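Local atomic coordinates of geranyltranstransferase (Agrobacterium tumefaciens, PDB entry 2H8O), a protein that probably catalyses the condensation of geranyl diphosphate with isopentenyl diphosphate to give farnesyl diphosphate, as a member of the polyprenyl synthetase family. Residues A[228-233]-A[248-253]; A[91-96]-A[234-239]; A[311-316]-A[322-327]. All coordinates share one frame; numbering follows the deposited sequence.

Contact 1: residues A[228-233]-A[248-253]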
loop_
_atom_site.group_PDB
_atom_site.type_symbol
_atom_site.label_atom_id
_atom_site.label_comp_id
_atom_site.label_asym_id
_atom_site.label_seq_id
_atom_site.Cartn_x
_atom_site.Cartn_y
_atom_site.Cartn_z
ATOM N N PHE A 228 0.484 9.645 13.397
ATOM C CA PHE A 228 0.584 10.115 12.035
ATOM C C PHE A 228 -0.482 11.195 11.761
ATOM O O PHE A 228 -0.188 12.208 11.124
ATOM C CB PHE A 228 0.419 8.966 11.035
ATOM C CG PHE A 228 0.229 9.447 9.624
ATOM C CD1 PHE A 228 1.317 9.737 8.811
ATOM C CD2 PHE A 228 -1.041 9.668 9.128
ATOM C CE1 PHE A 228 1.128 10.236 7.533
ATOM C CE2 PHE A 228 -1.239 10.173 7.845
ATOM C CZ PHE A 228 -0.162 10.458 7.048
ATOM N N ALA A 229 -1.719 10.977 12.200
ATOM C CA ALA A 229 -2.801 11.922 11.885
ATOM C C ALA A 229 -2.461 13.340 12.331
ATOM O O ALA A 229 -2.711 14.309 11.637
ATOM C CB ALA A 229 -4.092 11.477 12.543
ATOM N N CYS A 230 -1.876 13.438 13.509
ATOM C CA CYS A 230 -1.527 14.730 14.096
ATOM C C CYS A 230 -0.258 15.296 13.502
ATOM O O CYS A 230 -0.190 16.465 13.176
ATOM C CB CYS A 230 -1.379 14.577 15.589
ATOM S SG CYS A 230 -2.969 14.179 16.396
ATOM N N GLU A 231 0.756 14.448 13.362
ATOM C CA GLU A 231 2.019 14.879 12.763
ATOM C C GLU A 231 1.835 15.342 11.319
ATOM O O GLU A 231 2.504 16.270 10.862
ATOM C CB GLU A 231 3.095 13.780 12.883
ATOM C CG GLU A 231 4.496 14.227 12.437
ATOM C CD GLU A 231 5.552 13.158 12.570
ATOM O OE1 GLU A 231 5.227 12.054 13.028
ATOM O OE2 GLU A 231 6.727 13.442 12.246
ATOM N N ALA A 232 0.907 14.697 10.606
ATOM C CA ALA A 232 0.612 15.054 9.220
ATOM C C ALA A 232 0.240 16.519 9.039
ATOM O O ALA A 232 0.556 17.115 8.010
ATOM C CB ALA A 232 -0.498 14.169 8.667
ATOM N N GLY A 233 -0.455 17.095 10.015
ATOM C CA GLY A 233 -0.834 18.497 9.915
ATOM C C GLY A 233 0.376 19.406 9.813
ATOM O O GLY A 233 0.399 20.357 9.015
ATOM N N ARG A 248 3.530 15.536 16.636
ATOM C CA ARG A 248 3.805 14.102 16.836
ATOM C C ARG A 248 3.578 13.666 18.306
ATOM O O ARG A 248 2.836 12.671 18.631
ATOM C CB ARG A 248 5.230 13.779 16.354
ATOM C CG ARG A 248 5.591 12.314 16.378
ATOM C CD ARG A 248 7.075 12.133 16.077
ATOM N NE ARG A 248 7.543 10.764 16.259
ATOM C CZ ARG A 248 7.417 9.788 15.367
ATOM N NH1 ARG A 248 6.822 10.012 14.207
ATOM N NH2 ARG A 248 7.897 8.570 15.638
ATOM N N LEU A 249 4.200 14.390 19.217
ATOM C CA LEU A 249 4.043 14.066 20.619
ATOM C C LEU A 249 2.580 14.148 21.042
ATOM O O LEU A 249 2.091 13.283 21.782
ATOM C CB LEU A 249 4.893 14.995 21.486
ATOM C CG LEU A 249 6.391 14.890 21.597
ATOM C CD1 LEU A 249 6.802 15.828 22.720
ATOM C CD2 LEU A 249 6.848 13.476 21.904
ATOM N N PHE A 250 1.882 15.180 20.583
ATOM C CA PHE A 250 0.451 15.314 20.861
ATOM C C PHE A 250 -0.290 14.064 20.355
ATOM O O PHE A 250 -1.131 13.486 21.051
ATOM C CB PHE A 250 -0.118 16.580 20.213
ATOM C CG PHE A 250 -1.589 16.757 20.441
ATOM C CD1 PHE A 250 -2.080 17.295 21.627
ATOM C CD2 PHE A 250 -2.499 16.363 19.480
ATOM C CE1 PHE A 250 -3.452 17.448 21.821
ATOM C CE2 PHE A 250 -3.859 16.496 19.682
ATOM C CZ PHE A 250 -4.333 17.042 20.845
ATOM N N GLY A 251 0.050 13.632 19.145
ATOM C CA GLY A 251 -0.567 12.450 18.552
ATOM C C GLY A 251 -0.290 11.190 19.350
ATOM O O GLY A 251 -1.156 10.347 19.525
ATOM N N GLU A 252 0.938 11.076 19.858
ATOM C CA GLU A 252 1.273 9.969 20.770
ATOM C C GLU A 252 0.387 9.988 22.035
ATOM O O GLU A 252 -0.132 8.955 22.439
ATOM C CB GLU A 252 2.784 9.961 21.089
ATOM C CG GLU A 252 3.619 9.638 19.853
ATOM C CD GLU A 252 5.116 9.602 20.079
ATOM O OE1 GLU A 252 5.584 10.159 21.086
ATOM O OE2 GLU A 252 5.828 8.969 19.249
ATOM N N LYS A 253 0.166 11.155 22.645
ATOM C CA LYS A 253 -0.714 11.224 23.830
ATOM C C LYS A 253 -2.175 10.873 23.493
ATOM O O LYS A 253 -2.861 10.172 24.251
ATOM C CB LYS A 253 -0.620 12.605 24.501
ATOM C CG LYS A 253 0.776 12.980 25.011
ATOM C CD LYS A 253 1.238 12.053 26.153
ATOM C CE LYS A 253 2.717 12.193 26.496
ATOM N NZ LYS A 253 3.207 10.985 27.254
#

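Contact 2: residues A[91-96]-A[234-239]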
loop_
_atom_site.group_PDB
_atom_site.type_symbol
_atom_site.label_atom_id
_atom_site.label_comp_id
_atom_site.label_asym_id
_atom_site.label_seq_id
_atom_site.Cartn_x
_atom_site.Cartn_y
_atom_site.Cartn_z
ATOM N N PHE A 91 -10.450 13.585 11.223
ATOM C CA PHE A 91 -10.693 14.731 12.078
ATOM C C PHE A 91 -9.365 15.309 12.554
ATOM O O PHE A 91 -9.133 16.532 12.508
ATOM C CB PHE A 91 -11.559 14.340 13.277
ATOM C CG PHE A 91 -11.602 15.373 14.344
ATOM C CD1 PHE A 91 -12.611 16.320 14.387
ATOM C CD2 PHE A 91 -10.612 15.418 15.318
ATOM C CE1 PHE A 91 -12.621 17.282 15.401
ATOM C CE2 PHE A 91 -10.637 16.384 16.311
ATOM C CZ PHE A 91 -11.628 17.292 16.349
ATOM N N LEU A 92 -8.482 14.421 13.019
ATOM C CA LEU A 92 -7.209 14.853 13.581
ATOM C C LEU A 92 -6.308 15.490 12.515
ATOM O O LEU A 92 -5.636 16.508 12.772
ATOM C CB LEU A 92 -6.502 13.690 14.292
ATOM C CG LEU A 92 -7.187 13.200 15.581
ATOM C CD1 LEU A 92 -6.626 11.838 16.006
ATOM C CD2 LEU A 92 -7.052 14.224 16.704
ATOM N N VAL A 93 -6.298 14.925 11.312
ATOM C CA VAL A 93 -5.548 15.523 10.203
ATOM C C VAL A 93 -6.066 16.943 9.883
ATOM O O VAL A 93 -5.304 17.942 9.858
ATOM C CB VAL A 93 -5.585 14.654 8.949
ATOM C CG1 VAL A 93 -4.848 15.369 7.809
ATOM C CG2 VAL A 93 -4.971 13.265 9.223
ATOM N N ILE A 94 -7.366 17.030 9.659
ATOM C CA ILE A 94 -8.016 18.295 9.324
ATOM C C ILE A 94 -7.729 19.346 10.396
ATOM O O ILE A 94 -7.407 20.500 10.092
ATOM C CB ILE A 94 -9.542 18.075 9.164
ATOM C CG1 ILE A 94 -9.829 17.249 7.891
ATOM C CG2 ILE A 94 -10.288 19.425 9.118
ATOM C CD1 ILE A 94 -11.199 16.635 7.843
ATOM N N GLU A 95 -7.871 18.959 11.660
ATOM C CA GLU A 95 -7.737 19.937 12.752
ATOM C C GLU A 95 -6.274 20.289 13.072
ATOM O O GLU A 95 -5.981 21.402 13.483
ATOM C CB GLU A 95 -8.538 19.501 13.978
ATOM C CG GLU A 95 -10.070 19.473 13.704
ATOM C CD GLU A 95 -10.637 20.847 13.249
ATOM O OE1 GLU A 95 -10.119 21.905 13.690
ATOM O OE2 GLU A 95 -11.637 20.889 12.474
ATOM N N SER A 96 -5.359 19.349 12.850
ATOM C CA SER A 96 -3.927 19.645 12.961
ATOM C C SER A 96 -3.535 20.645 11.875
ATOM O O SER A 96 -2.840 21.639 12.140
ATOM C CB SER A 96 -3.084 18.377 12.835
ATOM O OG SER A 96 -1.702 18.684 12.949
ATOM N N ALA A 234 1.389 19.119 10.634
ATOM C CA ALA A 234 2.659 19.838 10.599
ATOM C C ALA A 234 3.391 19.630 9.271
ATOM O O ALA A 234 3.923 20.581 8.696
ATOM C CB ALA A 234 3.541 19.417 11.767
ATOM N N ILE A 235 3.399 18.401 8.756
ATOM C CA ILE A 235 4.029 18.145 7.459
ATOM C C ILE A 235 3.318 18.926 6.335
ATOM O O ILE A 235 3.949 19.583 5.494
ATOM C CB ILE A 235 4.040 16.640 7.128
ATOM C CG1 ILE A 235 4.894 15.899 8.147
ATOM C CG2 ILE A 235 4.567 16.418 5.717
ATOM C CD1 ILE A 235 4.855 14.414 7.953
ATOM N N ILE A 236 1.995 18.874 6.340
ATOM C CA ILE A 236 1.178 19.566 5.345
ATOM C C ILE A 236 1.371 21.092 5.450
ATOM O O ILE A 236 1.420 21.776 4.446
ATOM C CB ILE A 236 -0.301 19.213 5.550
ATOM C CG1 ILE A 236 -0.560 17.738 5.160
ATOM C CG2 ILE A 236 -1.215 20.186 4.768
ATOM C CD1 ILE A 236 -1.899 17.164 5.690
ATOM N N ALA A 237 1.448 21.600 6.672
ATOM C CA ALA A 237 1.552 23.054 6.904
ATOM C C ALA A 237 2.960 23.580 6.616
ATOM O O ALA A 237 3.165 24.805 6.553
ATOM C CB ALA A 237 1.138 23.396 8.319
ATOM N N GLY A 238 3.926 22.684 6.444
ATOM C CA GLY A 238 5.319 23.064 6.215
ATOM C C GLY A 238 5.970 23.612 7.473
ATOM O O GLY A 238 6.797 24.527 7.412
ATOM N N SER A 239 5.596 23.044 8.616
ATOM C CA SER A 239 6.078 23.474 9.933
ATOM C C SER A 239 7.553 23.182 10.124
ATOM O O SER A 239 8.097 22.257 9.508
ATOM C CB SER A 239 5.327 22.714 11.029
ATOM O OG SER A 239 3.942 22.999 10.982
#

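Contact 3: residues A[311-316]-A[322-327]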
loop_
_atom_site.group_PDB
_atom_site.type_symbol
_atom_site.label_atom_id
_atom_site.label_comp_id
_atom_site.label_asym_id
_atom_site.label_seq_id
_atom_site.Cartn_x
_atom_site.Cartn_y
_atom_site.Cartn_z
ATOM N N GLU A 311 -1.116 20.637 27.571
ATOM C CA GLU A 311 0.053 21.465 27.781
ATOM C C GLU A 311 0.879 21.594 26.491
ATOM O O GLU A 311 1.462 22.650 26.228
ATOM C CB GLU A 311 0.895 20.896 28.932
ATOM C CG GLU A 311 1.875 21.859 29.522
ATOM C CD GLU A 311 2.505 21.353 30.841
ATOM O OE1 GLU A 311 3.575 21.876 31.233
ATOM O OE2 GLU A 311 1.947 20.421 31.480
ATOM N N LEU A 312 0.924 20.530 25.685
ATOM C CA LEU A 312 1.679 20.568 24.439
ATOM C C LEU A 312 1.163 21.623 23.495
ATOM O O LEU A 312 1.927 22.204 22.749
ATOM C CB LEU A 312 1.671 19.209 23.725
ATOM C CG LEU A 312 2.582 18.151 24.326
ATOM C CD1 LEU A 312 2.208 16.735 23.839
ATOM C CD2 LEU A 312 4.044 18.479 23.991
ATOM N N LEU A 313 -0.148 21.864 23.514
ATOM C CA LEU A 313 -0.734 22.819 22.584
ATOM C C LEU A 313 -0.993 24.191 23.188
ATOM O O LEU A 313 -1.565 25.059 22.518
ATOM C CB LEU A 313 -2.045 22.258 22.030
ATOM C CG LEU A 313 -1.900 20.955 21.247
ATOM C CD1 LEU A 313 -3.215 20.643 20.479
ATOM C CD2 LEU A 313 -0.684 20.940 20.296
ATOM N N ALA A 314 -0.557 24.390 24.429
ATOM C CA ALA A 314 -0.705 25.663 25.123
ATOM C C ALA A 314 -0.241 26.846 24.290
ATOM O O ALA A 314 -0.910 27.887 24.289
ATOM C CB ALA A 314 0.063 25.631 26.446
ATOM N N PRO A 315 0.903 26.717 23.590
ATOM C CA PRO A 315 1.398 27.909 22.884
ATOM C C PRO A 315 0.477 28.465 21.793
ATOM O O PRO A 315 0.634 29.624 21.403
ATOM C CB PRO A 315 2.717 27.428 22.264
ATOM C CG PRO A 315 3.132 26.285 23.104
ATOM C CD PRO A 315 1.844 25.591 23.451
ATOM N N TYR A 316 -0.469 27.660 21.311
ATOM C CA TYR A 316 -1.401 28.097 20.270
ATOM C C TYR A 316 -2.651 28.779 20.810
ATOM O O TYR A 316 -3.467 29.243 20.019
ATOM C CB TYR A 316 -1.802 26.913 19.378
ATOM C CG TYR A 316 -0.605 26.273 18.745
ATOM C CD1 TYR A 316 -0.048 26.782 17.573
ATOM C CD2 TYR A 316 -0.006 25.169 19.336
ATOM C CE1 TYR A 316 1.088 26.193 17.007
ATOM C CE2 TYR A 316 1.114 24.585 18.784
ATOM C CZ TYR A 316 1.661 25.106 17.628
ATOM O OH TYR A 316 2.781 24.490 17.114
ATOM N N ILE A 322 -10.175 23.057 19.906
ATOM C CA ILE A 322 -10.795 21.895 19.256
ATOM C C ILE A 322 -9.990 20.622 19.467
ATOM O O ILE A 322 -10.543 19.572 19.790
ATOM C CB ILE A 322 -11.007 22.150 17.747
ATOM C CG1 ILE A 322 -12.151 23.153 17.576
ATOM C CG2 ILE A 322 -11.305 20.862 17.010
ATOM C CD1 ILE A 322 -12.319 23.636 16.195
ATOM N N LEU A 323 -8.683 20.703 19.275
ATOM C CA LEU A 323 -7.827 19.529 19.502
ATOM C C LEU A 323 -7.748 19.155 20.969
ATOM O O LEU A 323 -7.692 17.976 21.304
ATOM C CB LEU A 323 -6.434 19.742 18.938
ATOM C CG LEU A 323 -6.353 19.551 17.426
ATOM C CD1 LEU A 323 -5.007 20.056 16.902
ATOM C CD2 LEU A 323 -6.611 18.082 17.018
ATOM N N ILE A 324 -7.726 20.150 21.846
ATOM C CA ILE A 324 -7.731 19.872 23.290
ATOM C C ILE A 324 -9.049 19.187 23.686
ATOM O O ILE A 324 -9.039 18.237 24.472
ATOM C CB ILE A 324 -7.451 21.143 24.100
ATOM C CG1 ILE A 324 -5.978 21.510 23.915
ATOM C CG2 ILE A 324 -7.780 20.949 25.593
ATOM C CD1 ILE A 324 -5.606 22.833 24.502
ATOM N N ALA A 325 -10.161 19.622 23.092
ATOM C CA ALA A 325 -11.474 18.995 23.317
ATOM C C ALA A 325 -11.481 17.543 22.839
ATOM O O ALA A 325 -12.107 16.687 23.459
ATOM C CB ALA A 325 -12.572 19.780 22.636
ATOM N N ALA A 326 -10.787 17.273 21.735
ATOM C CA ALA A 326 -10.668 15.908 21.238
ATOM C C ALA A 326 -9.953 15.038 22.265
ATOM O O ALA A 326 -10.382 13.926 22.536
ATOM C CB ALA A 326 -9.936 15.878 19.909
ATOM N N ALA A 327 -8.877 15.555 22.843
ATOM C CA ALA A 327 -8.148 14.801 23.858
ATOM C C ALA A 327 -9.075 14.457 25.026
ATOM O O ALA A 327 -9.108 13.322 25.495
ATOM C CB ALA A 327 -6.906 15.583 24.345
#

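Contact 1: residues A[228-233]-A[248-253]
Two carboxylates grip NH1 of Arg-248: Glu-231 of the same chain and Asp-65 of the second subunit. The bond to Glu-231 is the short polar link of this contact, with NH1 2.8 Å from OE1 and an N-H...O angle of 150°. OE1 receives it on its syn lone pair, and it sits at the guanidinium edge near the plane of that group, although the carboxylate and guanidinium planes stand 83° apart. Both side chains leave the backbone with CG anti to N and then run extended alongside each other, so the aliphatic part of the arginine lies against the acid, with Arg-248 CG 3.4 Å from Glu-231 OE1. The other oxygen, OE2, is bridged to Arg-244, so both carboxylate oxygens have a cationic partner.

The two segments belong to the consecutive helices 211-237 and 241-267, which form an antiparallel helical hairpin; here their axes come within 7.3 Å at 159°. The close pairing fits the lack of a side chain at Gly-251, for Cys-230 CB rests on its CA at 3.7 Å. The cysteine sulfur continues past the glycine to the rim of Phe-250, where SG is 3.8 Å from CD2. It lies near the ring plane, a sulfur-aromatic contact at the edge. Phe-250 also packs on Ala-309 of helix 295-312.

Contact 2: residues A[91-96]-A[234-239]
Val-93 and Ile-236 meet through single methyl groups, Val-93 CG1 standing 4.1 Å from Ile-236 CD1. This is a light contact within the mainly helical isoprenoid synthase fold, joining helix 88-99 to the last turns of helix 211-237. The two side chains cross at about a right angle. Ile-236 sets CG1 beside its backbone N and opposite the carbonyl carbon (chi1 -70°), and CD1 then continues extended, so the long branch carries its terminal methyl across to the valine. On the other side, Val-93 offers CG1 to the isoleucine, while its other methyl, CG2, packs on the carbonyl oxygen of Ala-229, about two turns before Ile-236 in helix 211-237.

Ser-96 has two deposited conformers, and what follows applies to the one given. Its CB bond points toward the partner helix, and with OG anti to the backbone N (chi1 -180°) the hydroxyl faces the turn that leads into Ala-234. There OG comes no closer than 3.9 Å to Ala-234 N, which is packing and not a bond. The hydroxyl's polar partner is instead the carbonyl oxygen of Cys-230, so a buried serine is satisfied by the neighbouring helix's backbone. Leu-247 of helix 241-267 packs on the same serine, placing it where three helices meet.

Just beyond the contact, helix 211-237 ends in a Schellman motif. Gly-238 takes a positive phi of 72°, and two amides fold back into the final turn: Gly-238 N reaches Ile-235 O at 3.2 Å, and Ser-239 N reaches Ala-234 O at 3.0 Å.

Contact 3: residues A[311-316]-A[322-327]
Leu-313 and Leu-323 touch across the short connection between the last two helices of the isoprenoid synthase fold, 295-312 and 321-331, and their packing brings the end of the first against the second near the C terminus of this mainly helical chain. The link across the two segments is made by apolar side chains. Leu-313 CD1 carries most of it, lying 3.7 Å from Leu-323 CB and 4.0 Å from Leu-323 CD1. The two leucines cross at about a right angle, so one methyl of Leu-313 is laid over the base and one branch of the other residue. Leu-313 reaches there because its CG sits beside the backbone N, opposite the carbonyl carbon (chi1 -61°), and CD1 extends onward from that position toward helix 321-331.

A second, looser apolar touch lies nearer the backbone of the same leucine, where the terminal methyl of Ile-324, CD1, stands 4.4 Å from Leu-313 CB. Ile-324 also packs on Ser-310, near the end of helix 295-312. Phe-250 of helix 241-267 completes the cluster, meeting both Leu-313 and Leu-323.

Backbone and polar bonds shape the two sides separately. Helix 241-267 supplies two polar partners: Glu-243 OE2 for the Tyr-316 hydroxyl and Arg-246 NH1 for the Leu-312 carbonyl. On helix 321-331, Ala-327 N keeps its regular helical bond to Leu-323 O, while in the connection a 3-10 turn brings Tyr-316 N to 3.1 Å from Leu-313 O.

Overall arrangement
Starting from the N terminus, 91-96 comes first, and 137 residues pass before 234-239 returns to it and closes contact 2. By then contact 1 has already opened at 228-233 on the same helix 211-237; it closes only at 248-253, one helix later, so contacts 1 and 2 cross, and they touch along the helix they share. Contact 3 follows both in series, a local closure between neighbouring helices; the Phe-250 side of contact 1 borders it, and Phe-91 of helix 88-99 packs on Ile-322 and Ala-326. Contact 2 ties helix 88-99 to 211-237, contact 1 ties 211-237 to 241-267, and contact 3 ties the end of 295-312 to 321-331.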